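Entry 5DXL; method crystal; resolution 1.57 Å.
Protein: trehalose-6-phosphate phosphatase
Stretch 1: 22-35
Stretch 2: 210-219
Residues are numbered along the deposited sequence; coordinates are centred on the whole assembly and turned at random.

Stretch 1 22-35: LFMFDYDGTLTPIV
Stretch 2 210-219: EFVLCLGDDF

Two parallel strands, one through Leu-22 to Phe-25, the other through Val-212 to Gly-216, lie side by side, their axes 4.8 Å apart and 4° from parallel, and both run into acidic loops. The register pairs Leu-22 with Val-212, Phe-23 with Leu-213, Met-24 with Cys-214 and Phe-25 with Leu-215, at CA-CA spacings of 4.7 to 4.9 Å. The backbones are extended, phi -119° to -130° and psi 114° to 135° in Leu-22 to Phe-25 and Val-212 to Leu-215, with Gly-216 at -169/154. Leu-22 and Met-24 bond through both N and O to the residues flanking their partners: Leu-22 N to Phe-211 O (2.8 Å), Leu-213 N to Leu-22 O (2.9 Å), Met-24 N to Leu-213 O (2.9 Å) and Leu-215 N to Met-24 O (2.9 Å). Asp-26 N continues the ladder to Leu-215 O (3.0 Å).

Leu-215 has the most surface covered by the other stretch, 71 Å². With chi1 -78° and chi2 149°, between wells, it brings CD1 within 3.6 Å of Phe-25 CE1. The same face carries Phe-23 and Leu-213 (t, p), whose CD2 sits at the edge of the Phe-23 ring, 3.8 Å from CE1; both phenylalanines have chi1 m.

On the other face, selenomethionine Met-24 (m, t, m) has 69 Å² covered. Its chain rises from the sheet and chi3 turns CE over the second strand, between Val-212 and Cys-214, 4.1 Å from Val-212 CG1 and 4.2 Å from Cys-214 CB. All these residues are buried, as suits their apolar character.

Asp-217 (chi1 p, chi2 -52°), with 70 Å² covered, lies beyond the strand and points toward the first loop. Thr-30 OG1 (chi1 m) donates a weak hydrogen bond to Asp-217 OD1 at 3.1 Å. Gly-29, at phi 76°, makes room: an ideal CB would lie 2.2 Å from Asp-217 OD2. Asp-26 (chi1 t) holds OD2 3.5 Å from both Asp-217 OD1 and Asp-218 OD2, a close group of like charges.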

# COMPACT_ATOMS: atom_id res chain seq x y z
N LEU A 22 -14.53 1.24 -5.52
CA LEU A 22 -13.42 1.20 -4.57
C LEU A 22 -12.15 1.69 -5.24
O LEU A 22 -11.80 1.22 -6.32
CB LEU A 22 -13.22 -0.22 -4.04
CG LEU A 22 -11.97 -0.47 -3.19
CD1 LEU A 22 -12.01 0.32 -1.88
CD2 LEU A 22 -11.83 -1.96 -2.90
N PHE A 23 -11.49 2.65 -4.60
CA PHE A 23 -10.21 3.19 -5.10
C PHE A 23 -9.11 2.96 -4.08
O PHE A 23 -9.30 3.25 -2.89
CB PHE A 23 -10.33 4.70 -5.37
CG PHE A 23 -11.26 5.05 -6.50
CD1 PHE A 23 -10.78 5.24 -7.78
CD2 PHE A 23 -12.63 5.21 -6.27
CE1 PHE A 23 -11.64 5.58 -8.82
CE2 PHE A 23 -13.49 5.54 -7.31
CZ PHE A 23 -13.00 5.74 -8.58
N MSE A 24 -7.98 2.41 -4.50
CA MSE A 24 -6.84 2.26 -3.61
C MSE A 24 -5.61 2.83 -4.31
O MSE A 24 -5.18 2.30 -5.34
CB MSE A 24 -6.65 0.78 -3.24
CG MSE A 24 -7.86 0.22 -2.49
SE MSE A 24 -7.75 -1.68 -1.98
CE MSE A 24 -7.74 -2.49 -3.73
N PHE A 25 -5.07 3.91 -3.75
CA PHE A 25 -3.93 4.61 -4.35
C PHE A 25 -2.72 4.62 -3.44
O PHE A 25 -2.84 5.03 -2.29
CB PHE A 25 -4.27 6.09 -4.60
CG PHE A 25 -5.52 6.32 -5.41
CD1 PHE A 25 -5.84 5.54 -6.50
CD2 PHE A 25 -6.36 7.35 -5.07
CE1 PHE A 25 -6.99 5.80 -7.25
CE2 PHE A 25 -7.51 7.63 -5.81
CZ PHE A 25 -7.82 6.86 -6.90
N ASP A 26 -1.56 4.22 -3.95
CA ASP A 26 -0.31 4.64 -3.32
C ASP A 26 -0.23 6.15 -3.51
O ASP A 26 -0.91 6.71 -4.38
CB ASP A 26 0.88 3.90 -3.94
CG ASP A 26 2.17 4.00 -3.11
OD1 ASP A 26 2.20 4.66 -2.07
OD2 ASP A 26 3.17 3.38 -3.53
N TYR A 27 0.56 6.83 -2.69
CA TYR A 27 0.67 8.28 -2.82
C TYR A 27 1.96 8.67 -3.58
O TYR A 27 1.89 9.05 -4.75
CB TYR A 27 0.63 8.97 -1.44
CG TYR A 27 0.83 10.45 -1.57
CD1 TYR A 27 -0.12 11.23 -2.22
CD2 TYR A 27 1.98 11.06 -1.10
CE1 TYR A 27 0.06 12.59 -2.39
CE2 TYR A 27 2.18 12.43 -1.27
CZ TYR A 27 1.21 13.18 -1.92
OH TYR A 27 1.39 14.53 -2.09
N ASP A 28 3.11 8.58 -2.93
CA ASP A 28 4.36 8.95 -3.59
C ASP A 28 4.62 8.10 -4.83
O ASP A 28 4.42 6.89 -4.81
CB ASP A 28 5.53 8.81 -2.62
CG ASP A 28 5.50 9.86 -1.54
OD1 ASP A 28 5.79 11.04 -1.85
OD2 ASP A 28 5.15 9.53 -0.39
N GLY A 29 5.05 8.74 -5.91
CA GLY A 29 5.29 8.04 -7.16
C GLY A 29 4.06 7.67 -7.96
O GLY A 29 4.17 7.20 -9.10
N THR A 30 2.88 7.89 -7.38
CA THR A 30 1.63 7.45 -7.97
C THR A 30 0.70 8.64 -8.19
O THR A 30 0.33 8.93 -9.32
CB THR A 30 0.96 6.37 -7.09
OG1 THR A 30 1.82 5.24 -6.97
CG2 THR A 30 -0.37 5.91 -7.71
N LEU A 31 0.37 9.36 -7.12
CA LEU A 31 -0.43 10.57 -7.22
C LEU A 31 0.45 11.80 -7.42
O LEU A 31 -0.03 12.86 -7.83
CB LEU A 31 -1.31 10.75 -5.98
CG LEU A 31 -2.42 9.71 -5.83
CD1 LEU A 31 -3.05 9.75 -4.42
CD2 LEU A 31 -3.48 9.98 -6.90
N THR A 32 1.73 11.66 -7.10
CA THR A 32 2.67 12.77 -7.16
C THR A 32 4.04 12.23 -7.56
O THR A 32 4.36 11.09 -7.30
CB THR A 32 2.74 13.51 -5.81
OG1 THR A 32 3.31 14.82 -5.98
CG2 THR A 32 3.52 12.71 -4.77
N PRO A 33 4.85 13.05 -8.23
CA PRO A 33 6.14 12.53 -8.70
C PRO A 33 7.11 12.12 -7.58
O PRO A 33 7.04 12.66 -6.47
CB PRO A 33 6.72 13.71 -9.50
CG PRO A 33 5.53 14.47 -9.95
CD PRO A 33 4.54 14.37 -8.81
N ILE A 34 7.97 11.16 -7.88
CA ILE A 34 9.11 10.82 -7.03
C ILE A 34 10.02 12.03 -6.89
O ILE A 34 10.38 12.66 -7.89
CB ILE A 34 9.95 9.66 -7.60
CG1 ILE A 34 9.10 8.40 -7.72
CG2 ILE A 34 11.17 9.40 -6.72
CD1 ILE A 34 8.64 7.91 -6.41
N VAL A 35 10.36 12.38 -5.66
CA VAL A 35 11.27 13.48 -5.41
C VAL A 35 12.24 13.11 -4.32
O VAL A 35 12.04 12.14 -3.58
CB VAL A 35 10.53 14.78 -4.99
CG1 VAL A 35 9.73 15.34 -6.15
CG2 VAL A 35 9.66 14.51 -3.78
N GLU A 210 -18.63 -2.94 -7.88
CA GLU A 210 -18.60 -3.30 -9.30
C GLU A 210 -17.49 -2.56 -10.02
O GLU A 210 -17.36 -2.66 -11.24
CB GLU A 210 -19.94 -2.98 -9.96
CG GLU A 210 -21.12 -3.82 -9.49
CD GLU A 210 -22.44 -3.18 -9.88
OE1 GLU A 210 -22.92 -2.30 -9.14
OE2 GLU A 210 -22.98 -3.54 -10.95
N PHE A 211 -16.70 -1.80 -9.27
CA PHE A 211 -15.59 -1.06 -9.86
C PHE A 211 -14.49 -0.96 -8.83
O PHE A 211 -14.72 -0.48 -7.72
CB PHE A 211 -16.05 0.33 -10.32
CG PHE A 211 -14.96 1.21 -10.88
CD1 PHE A 211 -14.77 1.32 -12.25
CD2 PHE A 211 -14.14 1.95 -10.03
CE1 PHE A 211 -13.78 2.15 -12.77
CE2 PHE A 211 -13.15 2.78 -10.54
CZ PHE A 211 -12.98 2.89 -11.90
N VAL A 212 -13.29 -1.41 -9.19
CA VAL A 212 -12.11 -1.27 -8.34
C VAL A 212 -10.99 -0.69 -9.18
O VAL A 212 -10.66 -1.24 -10.22
CB VAL A 212 -11.65 -2.61 -7.73
CG1 VAL A 212 -10.44 -2.39 -6.84
CG2 VAL A 212 -12.78 -3.26 -6.95
N LEU A 213 -10.43 0.43 -8.74
CA LEU A 213 -9.24 0.99 -9.39
C LEU A 213 -8.13 1.03 -8.37
O LEU A 213 -8.25 1.67 -7.32
CB LEU A 213 -9.51 2.39 -9.94
CG LEU A 213 -8.30 3.13 -10.54
CD1 LEU A 213 -7.70 2.39 -11.73
CD2 LEU A 213 -8.72 4.53 -10.97
N CYS A 214 -7.04 0.35 -8.68
CA CYS A 214 -5.92 0.22 -7.76
C CYS A 214 -4.66 0.66 -8.47
O CYS A 214 -4.31 0.09 -9.50
CB CYS A 214 -5.81 -1.23 -7.29
SG CYS A 214 -4.39 -1.60 -6.23
N LEU A 215 -4.00 1.67 -7.92
CA LEU A 215 -2.86 2.33 -8.57
C LEU A 215 -1.63 2.37 -7.69
O LEU A 215 -1.71 2.72 -6.51
CB LEU A 215 -3.24 3.76 -8.97
CG LEU A 215 -4.11 3.88 -10.23
CD1 LEU A 215 -5.02 5.10 -10.15
CD2 LEU A 215 -3.18 4.01 -11.43
N GLY A 216 -0.48 2.04 -8.27
CA GLY A 216 0.77 2.07 -7.52
C GLY A 216 1.95 1.94 -8.45
O GLY A 216 1.84 1.35 -9.53
N ASP A 217 3.10 2.46 -8.03
CA ASP A 217 4.28 2.49 -8.89
C ASP A 217 5.39 1.54 -8.49
O ASP A 217 6.28 1.27 -9.29
CB ASP A 217 4.87 3.90 -8.92
CG ASP A 217 5.43 4.31 -7.57
OD1 ASP A 217 4.68 4.19 -6.58
OD2 ASP A 217 6.59 4.76 -7.50
N ASP A 218 5.36 1.04 -7.26
CA ASP A 218 6.56 0.37 -6.75
C ASP A 218 6.39 -1.12 -6.46
O ASP A 218 5.34 -1.71 -6.73
CB ASP A 218 7.09 1.12 -5.51
CG ASP A 218 6.20 0.99 -4.26
OD1 ASP A 218 5.39 0.05 -4.13
OD2 ASP A 218 6.36 1.84 -3.37
N PHE A 219 7.45 -1.71 -5.94
CA PHE A 219 7.51 -3.14 -5.69
C PHE A 219 6.48 -3.57 -4.65
O PHE A 219 5.87 -4.63 -4.79
CB PHE A 219 8.94 -3.53 -5.24
CG PHE A 219 9.14 -5.00 -5.01
CD1 PHE A 219 9.44 -5.84 -6.07
CD2 PHE A 219 9.06 -5.53 -3.73
CE1 PHE A 219 9.64 -7.20 -5.86
CE2 PHE A 219 9.26 -6.89 -3.52
CZ PHE A 219 9.55 -7.72 -4.58